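Local coordinates for extracellular solute-binding protein, family 5 (Chelativorans sp., PDB 6WM6), which binds EDTA and other aminopolycarboxylates in the periplasm, probably delivering them to an ABC transporter for uptake, at residues A322-V327 against D520-F525; P349-V354 against A361-R366; T234-P239 against L249-F254. All coordinates share one frame; numbering follows the deposited sequence.

Interactions 1 and 2 lie on the same side of the chain's centre, their centres about 17 Å apart: interaction 1 includes the turn from helix 504-521 to strand 524-537, and the loops of interaction 2 pack against both, Val354 touching Leu524. Interaction 3 lies on the opposite side of the chain's centre, its centre about 50 Å from that of interaction 1, in a four-stranded mixed sheet. All are partly buried; Asp365 and Asp250 are the exposed touching residues of interactions 2 and 3, and interaction 1 has none. Their chemistry differs: an arginine hydrogen-bonded to carbonyls where a helix gives way to a strand, a tyrosine hydroxyl holding a loop backbone, and paired peptide groups with apolar packing.

Interaction 1. Residues A322-V327 against D520-F525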
loop_
_atom_site.group_PDB
_atom_site.type_symbol
_atom_site.label_atom_id
_atom_site.label_comp_id
_atom_site.label_asym_id
_atom_site.label_seq_id
_atom_site.Cartn_x
_atom_site.Cartn_y
_atom_site.Cartn_z
ATOM N N ALA A 322 -25.481 -8.973 15.500
ATOM C CA ALA A 322 -25.303 -10.147 16.350
ATOM C C ALA A 322 -24.659 -11.295 15.583
ATOM O O ALA A 322 -23.824 -12.024 16.132
ATOM C CB ALA A 322 -26.650 -10.575 16.939
ATOM N N LEU A 323 -25.051 -11.494 14.328
ATOM C CA LEU A 323 -24.437 -12.553 13.533
ATOM C C LEU A 323 -22.976 -12.221 13.254
ATOM O O LEU A 323 -22.109 -13.103 13.320
ATOM C CB LEU A 323 -25.225 -12.803 12.241
ATOM C CG LEU A 323 -24.695 -13.935 11.373
ATOM C CD1 LEU A 323 -24.712 -15.260 12.121
ATOM C CD2 LEU A 323 -25.508 -14.061 10.074
ATOM N N ARG A 324 -22.681 -10.943 12.977
ATOM C CA ARG A 324 -21.290 -10.531 12.777
ATOM C C ARG A 324 -20.457 -10.845 14.004
ATOM O O ARG A 324 -19.381 -11.471 13.905
ATOM C CB ARG A 324 -21.199 -9.040 12.460
ATOM C CG ARG A 324 -21.902 -8.667 11.168
ATOM C CD ARG A 324 -21.457 -7.308 10.622
ATOM N NE ARG A 324 -21.636 -6.128 11.474
ATOM C CZ ARG A 324 -22.748 -5.396 11.523
ATOM N NH1 ARG A 324 -23.818 -5.754 10.827
ATOM N NH2 ARG A 324 -22.772 -4.305 12.267
ATOM N N LYS A 325 -20.931 -10.426 15.182
ATOM C CA LYS A 325 -20.155 -10.643 16.394
ATOM C C LYS A 325 -20.008 -12.121 16.713
ATOM O O LYS A 325 -18.944 -12.557 17.175
ATOM C CB LYS A 325 -20.761 -9.873 17.564
ATOM C CG LYS A 325 -20.618 -8.376 17.386
ATOM C CD LYS A 325 -21.134 -7.559 18.549
ATOM C CE LYS A 325 -20.820 -6.098 18.276
ATOM N NZ LYS A 325 -21.205 -5.176 19.373
ATOM N N ALA A 326 -21.042 -12.917 16.456
ATOM C CA ALA A 326 -20.939 -14.343 16.723
ATOM C C ALA A 326 -19.908 -14.994 15.818
ATOM O O ALA A 326 -19.065 -15.781 16.279
ATOM C CB ALA A 326 -22.301 -15.013 16.540
ATOM N N VAL A 327 -19.931 -14.660 14.529
ATOM C CA VAL A 327 -18.937 -15.200 13.599
ATOM C C VAL A 327 -17.532 -14.820 14.034
ATOM O O VAL A 327 -16.622 -15.667 14.074
ATOM C CB VAL A 327 -19.256 -14.751 12.161
ATOM C CG1 VAL A 327 -18.044 -14.913 11.233
ATOM C CG2 VAL A 327 -20.474 -15.516 11.647
ATOM N N ASP A 520 -16.317 -2.126 17.584
ATOM C CA ASP A 520 -17.634 -2.382 18.137
ATOM C C ASP A 520 -18.618 -2.798 17.044
ATOM O O ASP A 520 -19.519 -3.619 17.275
ATOM C CB ASP A 520 -18.188 -1.121 18.826
ATOM C CG ASP A 520 -17.500 -0.783 20.130
ATOM O OD1 ASP A 520 -16.804 -1.634 20.725
ATOM O OD2 ASP A 520 -17.688 0.385 20.564
ATOM N N TYR A 521 -18.491 -2.214 15.835
ATOM C CA TYR A 521 -19.456 -2.440 14.762
ATOM C C TYR A 521 -19.259 -3.792 14.083
ATOM O O TYR A 521 -20.187 -4.289 13.439
ATOM C CB TYR A 521 -19.318 -1.294 13.749
ATOM C CG TYR A 521 -20.370 -1.222 12.683
ATOM C CD1 TYR A 521 -21.688 -0.913 13.004
ATOM C CD2 TYR A 521 -20.055 -1.444 11.349
ATOM C CE1 TYR A 521 -22.677 -0.847 12.003
ATOM C CE2 TYR A 521 -21.017 -1.369 10.364
ATOM C CZ TYR A 521 -22.305 -1.072 10.688
ATOM O OH TYR A 521 -23.267 -1.015 9.687
ATOM N N ALA A 522 -18.065 -4.380 14.193
ATOM C CA ALA A 522 -17.807 -5.754 13.772
ATOM C C ALA A 522 -18.059 -5.991 12.285
ATOM O O ALA A 522 -18.534 -7.054 11.884
ATOM C CB ALA A 522 -18.593 -6.753 14.628
ATOM N N ALA A 523 -17.725 -5.011 11.446
ATOM C CA ALA A 523 -17.784 -5.164 9.998
ATOM C C ALA A 523 -16.420 -5.405 9.358
ATOM O O ALA A 523 -16.344 -5.657 8.142
ATOM C CB ALA A 523 -18.467 -3.951 9.345
ATOM N N LEU A 524 -15.350 -5.355 10.133
ATOM C CA LEU A 524 -13.995 -5.529 9.593
ATOM C C LEU A 524 -13.141 -6.216 10.653
ATOM O O LEU A 524 -12.950 -5.687 11.761
ATOM C CB LEU A 524 -13.404 -4.186 9.165
ATOM C CG LEU A 524 -12.061 -4.238 8.451
ATOM C CD1 LEU A 524 -12.160 -5.007 7.165
ATOM C CD2 LEU A 524 -11.595 -2.800 8.181
ATOM N N PHE A 525 -12.656 -7.407 10.318
ATOM C CA PHE A 525 -11.872 -8.252 11.227
ATOM C C PHE A 525 -10.435 -8.315 10.747
ATOM O O PHE A 525 -10.170 -8.913 9.699
ATOM C CB PHE A 525 -12.503 -9.649 11.219
ATOM C CG PHE A 525 -11.800 -10.679 12.076
ATOM C CD1 PHE A 525 -11.981 -10.722 13.449
ATOM C CD2 PHE A 525 -11.018 -11.662 11.494
ATOM C CE1 PHE A 525 -11.386 -11.702 14.219
ATOM C CE2 PHE A 525 -10.387 -12.624 12.272
ATOM C CZ PHE A 525 -10.581 -12.652 13.638
#
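Arg324 leaves its helix with CG anti to the carbonyl carbon (chi1 -63°) and bends at chi3, which turns the guanidinium toward the end of helix 504-521; Tyr521, with CG anti to its backbone N (chi1 -171°), sets one face of its ring under the guanidinium NH2. The guanidinium grips Tyr521 O side-on, NH2 at 2.8 Å and NE at 3.1 Å from that oxygen. The acceptor lies in the guanidinium plane and both donors in the carbonyl plane, so the group's rotation is well fixed. NE makes a further, weak bond to Ala522 O. NH2 also lies over the centre of the Tyr521 ring, 3.4 Å above its plane, and the guanidinium makes a cation-pi contact with that face, the planes 47° apart. Ala522 departs from helical geometry with positive phi, and this turn from helix 504-521 into strand 524-537 leaves both carbonyls within range of Arg324 on helix 321-330. The neighbouring Lys325 runs extended beyond CG: its CG packs 3.8 Å from Ala522 CB, and its CE comes close to Asp520 O. Asp520 turns its carboxylate to a salt bridge with Arg370. Met318 O accepts from Arg324 NH1, and Tyr521 OH is hydrogen-bonded to Ser313.

Interaction 2. Residues P349-V354 against A361-R366; sequences PHMGSV and AGYADR
Tyr363 OH receives the backbone N-H of Gly352 at an N-to-OH distance of 2.9 Å, with an angle of 153° at the hydrogen and the nitrogen at the ring's edge, in its plane. Along the same ring, CD1 and CE1 each lie 3.8 Å from Ser353 CB, while Met351 CG grazes CE1 more loosely. A phenylalanine here would lack the hydroxyl that accepts from Gly352 N, and would probably hold the two loop segments less firmly together. The close approach also leaves little room at Gly352: its CA is 3.4 Å from Asp365 OD1, and a CB at this position would collide with that oxygen. The two loop segments meet nearly at right angles, between helix 333-340 and the short helix 366-369. Asp365 occupies the N-cap of the latter, with CG anti to its backbone N (chi1 -175°), and OD1 accepts from Gly368 N. One residue on, Arg366 stretches from CG to NE and grips Gly362 O end-on, NH1 at 2.9 Å and NH2 at 3.0 Å from that oxygen; Ala364 CB lies over one face of the guanidinium. Farther out, Asp515 and Glu516 of helix 504-521 form salt bridges with Arg366, and Asp515 also hydrogen-bonds Ser353 OG.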
loop_
_atom_site.group_PDB
_atom_site.type_symbol
_atom_site.label_atom_id
_atom_site.label_comp_id
_atom_site.label_asym_id
_atom_site.label_seq_id
_atom_site.Cartn_x
_atom_site.Cartn_y
_atom_site.Cartn_z
ATOM N N PRO A 349 3.286 -11.307 14.132
ATOM C CA PRO A 349 2.305 -10.686 15.019
ATOM C C PRO A 349 0.871 -10.795 14.514
ATOM O O PRO A 349 0.595 -10.615 13.322
ATOM C CB PRO A 349 2.757 -9.208 15.051
ATOM C CG PRO A 349 3.434 -8.999 13.747
ATOM C CD PRO A 349 4.105 -10.315 13.399
ATOM N N HIS A 350 -0.034 -11.059 15.435
ATOM C CA HIS A 350 -1.449 -10.788 15.198
ATOM C C HIS A 350 -1.641 -9.290 14.967
ATOM O O HIS A 350 -0.907 -8.449 15.498
ATOM C CB HIS A 350 -2.269 -11.152 16.433
ATOM C CG HIS A 350 -2.407 -12.616 16.681
ATOM N ND1 HIS A 350 -3.153 -13.442 15.868
ATOM C CD2 HIS A 350 -1.923 -13.395 17.683
ATOM C CE1 HIS A 350 -3.112 -14.677 16.352
ATOM N NE2 HIS A 350 -2.358 -14.678 17.444
ATOM N N MET A 351 -2.660 -8.943 14.189
ATOM C CA MET A 351 -3.094 -7.560 14.065
ATOM C C MET A 351 -4.517 -7.460 14.593
ATOM O O MET A 351 -5.448 -8.037 14.000
ATOM C CB MET A 351 -3.007 -7.062 12.640
ATOM C CG MET A 351 -3.361 -5.585 12.536
ATOM S SD MET A 351 -2.876 -4.969 10.912
ATOM C CE MET A 351 -3.828 -3.440 10.863
ATOM N N GLY A 352 -4.686 -6.772 15.715
ATOM C CA GLY A 352 -5.979 -6.667 16.356
ATOM C C GLY A 352 -6.594 -5.287 16.315
ATOM O O GLY A 352 -7.443 -4.956 17.124
ATOM N N SER A 353 -6.154 -4.465 15.368
ATOM C CA SER A 353 -6.677 -3.131 15.107
ATOM C C SER A 353 -7.003 -3.040 13.624
ATOM O O SER A 353 -6.411 -3.735 12.808
ATOM C CB SER A 353 -5.567 -2.121 15.429
ATOM O OG SER A 353 -5.854 -0.813 14.957
ATOM N N VAL A 354 -7.948 -2.162 13.279
ATOM C CA VAL A 354 -8.244 -1.863 11.873
ATOM C C VAL A 354 -7.716 -0.502 11.464
ATOM O O VAL A 354 -7.973 -0.058 10.337
ATOM C CB VAL A 354 -9.730 -2.041 11.512
ATOM C CG1 VAL A 354 -10.129 -3.498 11.619
ATOM C CG2 VAL A 354 -10.628 -1.164 12.358
ATOM N N ALA A 361 2.161 3.799 16.647
ATOM C CA ALA A 361 1.586 4.425 17.836
ATOM C C ALA A 361 0.065 4.313 17.801
ATOM O O ALA A 361 -0.555 4.474 16.762
ATOM C CB ALA A 361 1.985 5.902 17.893
ATOM N N GLY A 362 -0.535 4.024 18.950
ATOM C CA GLY A 362 -1.958 3.844 19.055
ATOM C C GLY A 362 -2.421 2.401 18.963
ATOM O O GLY A 362 -3.554 2.101 19.345
ATOM N N TYR A 363 -1.567 1.503 18.500
ATOM C CA TYR A 363 -1.975 0.117 18.315
ATOM C C TYR A 363 -2.369 -0.506 19.651
ATOM O O TYR A 363 -1.718 -0.294 20.674
ATOM C CB TYR A 363 -0.825 -0.732 17.720
ATOM C CG TYR A 363 -1.227 -2.166 17.646
ATOM C CD1 TYR A 363 -2.020 -2.618 16.610
ATOM C CD2 TYR A 363 -0.874 -3.074 18.647
ATOM C CE1 TYR A 363 -2.450 -3.924 16.568
ATOM C CE2 TYR A 363 -1.296 -4.389 18.612
ATOM C CZ TYR A 363 -2.097 -4.803 17.558
ATOM O OH TYR A 363 -2.555 -6.106 17.497
ATOM N N ALA A 364 -3.431 -1.316 19.618
ATOM C CA ALA A 364 -3.797 -2.204 20.715
ATOM C C ALA A 364 -4.650 -3.314 20.118
ATOM O O ALA A 364 -5.212 -3.161 19.039
ATOM C CB ALA A 364 -4.585 -1.467 21.813
ATOM N N ASP A 365 -4.756 -4.430 20.848
ATOM C CA ASP A 365 -5.565 -5.576 20.408
ATOM C C ASP A 365 -7.032 -5.334 20.795
ATOM O O ASP A 365 -7.600 -5.924 21.721
ATOM C CB ASP A 365 -5.041 -6.894 20.965
ATOM C CG ASP A 365 -5.811 -8.083 20.412
ATOM O OD1 ASP A 365 -6.616 -7.868 19.485
ATOM O OD2 ASP A 365 -5.600 -9.209 20.903
ATOM N N ARG A 366 -7.660 -4.442 20.038
ATOM C CA ARG A 366 -9.068 -4.116 20.218
ATOM C C ARG A 366 -9.972 -5.251 19.745
ATOM O O ARG A 366 -11.093 -5.403 20.251
ATOM C CB ARG A 366 -9.352 -2.800 19.501
ATOM C CG ARG A 366 -8.559 -1.671 20.157
ATOM C CD ARG A 366 -8.719 -0.254 19.538
ATOM N NE ARG A 366 -7.927 0.650 20.367
ATOM C CZ ARG A 366 -6.749 1.177 20.036
ATOM N NH1 ARG A 366 -6.244 1.015 18.828
ATOM N NH2 ARG A 366 -6.084 1.892 20.925
#

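Interaction 3. Residues T234-P239 against L249-F254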
loop_
_atom_site.group_PDB
_atom_site.type_symbol
_atom_site.label_atom_id
_atom_site.label_comp_id
_atom_site.label_asym_id
_atom_site.label_seq_id
_atom_site.Cartn_x
_atom_site.Cartn_y
_atom_site.Cartn_z
ATOM N N THR A 234 13.072 -0.786 -20.405
ATOM C CA THR A 234 14.515 -0.590 -20.324
ATOM C C THR A 234 14.805 0.852 -19.960
ATOM O O THR A 234 14.425 1.767 -20.701
ATOM C CB THR A 234 15.192 -0.964 -21.640
ATOM O OG1 THR A 234 14.938 -2.348 -21.901
ATOM C CG2 THR A 234 16.684 -0.757 -21.528
ATOM N N LEU A 235 15.499 1.053 -18.840
ATOM C CA LEU A 235 15.946 2.371 -18.405
ATOM C C LEU A 235 17.462 2.484 -18.483
ATOM O O LEU A 235 18.189 1.487 -18.347
ATOM C CB LEU A 235 15.517 2.667 -16.970
ATOM C CG LEU A 235 14.018 2.700 -16.700
ATOM C CD1 LEU A 235 13.420 1.354 -16.558
ATOM C CD2 LEU A 235 13.746 3.511 -15.427
ATOM N N VAL A 236 17.938 3.702 -18.704
ATOM C CA VAL A 236 19.361 4.027 -18.757
ATOM C C VAL A 236 19.587 5.227 -17.855
ATOM O O VAL A 236 18.630 5.922 -17.484
ATOM C CB VAL A 236 19.816 4.342 -20.211
ATOM C CG1 VAL A 236 19.687 3.085 -21.075
ATOM C CG2 VAL A 236 19.000 5.509 -20.788
ATOM N N PRO A 237 20.839 5.514 -17.503
ATOM C CA PRO A 237 21.100 6.698 -16.665
ATOM C C PRO A 237 20.550 7.968 -17.294
ATOM O O PRO A 237 20.602 8.163 -18.511
ATOM C CB PRO A 237 22.620 6.761 -16.580
ATOM C CG PRO A 237 23.046 5.332 -16.769
ATOM C CD PRO A 237 22.081 4.741 -17.758
ATOM N N ASN A 238 20.032 8.829 -16.444
ATOM C CA ASN A 238 19.722 10.210 -16.800
ATOM C C ASN A 238 21.017 11.008 -16.713
ATOM O O ASN A 238 21.537 11.203 -15.606
ATOM C CB ASN A 238 18.663 10.722 -15.829
ATOM C CG ASN A 238 18.409 12.208 -15.953
ATOM O OD1 ASN A 238 18.950 12.887 -16.855
ATOM N ND2 ASN A 238 17.570 12.723 -15.075
ATOM N N PRO A 239 21.569 11.472 -17.846
ATOM C CA PRO A 239 22.848 12.179 -17.801
ATOM C C PRO A 239 22.819 13.467 -17.008
ATOM O O PRO A 239 23.890 13.971 -16.632
ATOM C CB PRO A 239 23.159 12.474 -19.277
ATOM C CG PRO A 239 22.201 11.702 -20.077
ATOM C CD PRO A 239 21.047 11.295 -19.208
ATOM N N LEU A 249 24.355 1.789 -12.712
ATOM C CA LEU A 249 24.131 0.782 -13.747
ATOM C C LEU A 249 24.060 1.413 -15.129
ATOM O O LEU A 249 23.608 2.547 -15.305
ATOM C CB LEU A 249 22.823 0.037 -13.494
ATOM C CG LEU A 249 22.747 -0.728 -12.172
ATOM C CD1 LEU A 249 21.314 -1.097 -11.869
ATOM C CD2 LEU A 249 23.625 -1.959 -12.226
ATOM N N ASP A 250 24.503 0.649 -16.122
ATOM C CA ASP A 250 24.313 1.058 -17.509
ATOM C C ASP A 250 22.866 0.889 -17.941
ATOM O O ASP A 250 22.368 1.689 -18.732
ATOM C CB ASP A 250 25.213 0.230 -18.430
ATOM C CG ASP A 250 26.683 0.524 -18.225
ATOM O OD1 ASP A 250 27.040 1.709 -18.112
ATOM O OD2 ASP A 250 27.468 -0.443 -18.165
ATOM N N LYS A 251 22.184 -0.143 -17.446
ATOM C CA LYS A 251 20.769 -0.323 -17.703
ATOM C C LYS A 251 20.095 -0.912 -16.476
ATOM O O LYS A 251 20.657 -1.764 -15.776
ATOM C CB LYS A 251 20.489 -1.227 -18.915
ATOM C CG LYS A 251 21.128 -0.723 -20.198
ATOM C CD LYS A 251 20.421 -1.261 -21.433
ATOM C CE LYS A 251 21.150 -0.821 -22.700
ATOM N NZ LYS A 251 20.395 -1.177 -23.935
ATOM N N LEU A 252 18.875 -0.436 -16.220
ATOM C CA LEU A 252 17.964 -0.979 -15.220
ATOM C C LEU A 252 16.711 -1.393 -15.977
ATOM O O LEU A 252 16.109 -0.569 -16.690
ATOM C CB LEU A 252 17.625 0.088 -14.180
ATOM C CG LEU A 252 16.530 -0.293 -13.188
ATOM C CD1 LEU A 252 16.917 -1.523 -12.381
ATOM C CD2 LEU A 252 16.255 0.904 -12.268
ATOM N N LYS A 253 16.350 -2.663 -15.887
ATOM C CA LYS A 253 15.267 -3.221 -16.672
ATOM C C LYS A 253 14.194 -3.782 -15.754
ATOM O O LYS A 253 14.497 -4.354 -14.698
ATOM C CB LYS A 253 15.789 -4.344 -17.587
ATOM C CG LYS A 253 16.666 -3.823 -18.716
ATOM C CD LYS A 253 17.371 -4.933 -19.466
ATOM C CE LYS A 253 18.091 -4.350 -20.666
ATOM N NZ LYS A 253 18.884 -5.392 -21.372
ATOM N N PHE A 254 12.931 -3.620 -16.161
ATOM C CA PHE A 254 11.793 -4.251 -15.497
ATOM C C PHE A 254 11.169 -5.212 -16.490
ATOM O O PHE A 254 10.671 -4.783 -17.541
ATOM C CB PHE A 254 10.817 -3.191 -15.007
ATOM C CG PHE A 254 11.386 -2.309 -13.942
ATOM C CD1 PHE A 254 11.450 -2.749 -12.627
ATOM C CD2 PHE A 254 11.865 -1.058 -14.256
ATOM C CE1 PHE A 254 11.974 -1.947 -11.640
ATOM C CE2 PHE A 254 12.388 -0.229 -13.253
ATOM C CZ PHE A 254 12.448 -0.675 -11.962
#
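Leu235 carries the centre of this antiparallel strand pair. It forms a hydrogen-bonded pair with Leu252: Leu235 N donates to Leu252 O over 2.8 Å, nearly along the C=O axis, and Leu252 N returns a bond of 2.9 Å to Leu235 O from above the carbonyl plane. The same Leu235 O lies 3.2 Å from Lys251 CA in a CA-H...O contact. With CG anti to the carbonyl carbon (chi1 -62°), the Leu235 side chain sends CD1 to the edge of the Phe254 ring, 3.7 Å from CD2, while its CB packs against Leu252 CB on the same face of the sheet. Thr234 lies on the other face, in a non-hydrogen-bonded pair with Lys253. Its CG2, anti to the backbone N, meets Lys251 CD at 3.8 Å, and the Lys253 chain runs beside it. Strands 232-237 and 251-256 are thereby joined between outer strands 222-228 and 49-54. On the face of Leu235 and Leu252 the two strands thus meet through apolar side chains, whereas on that of Thr234 and Lys253 lysine methylenes do the packing and the amino groups end in salt bridges, Lys251 with Glu225 of strand 222-228 and Lys253 with Glu49 of strand 49-54.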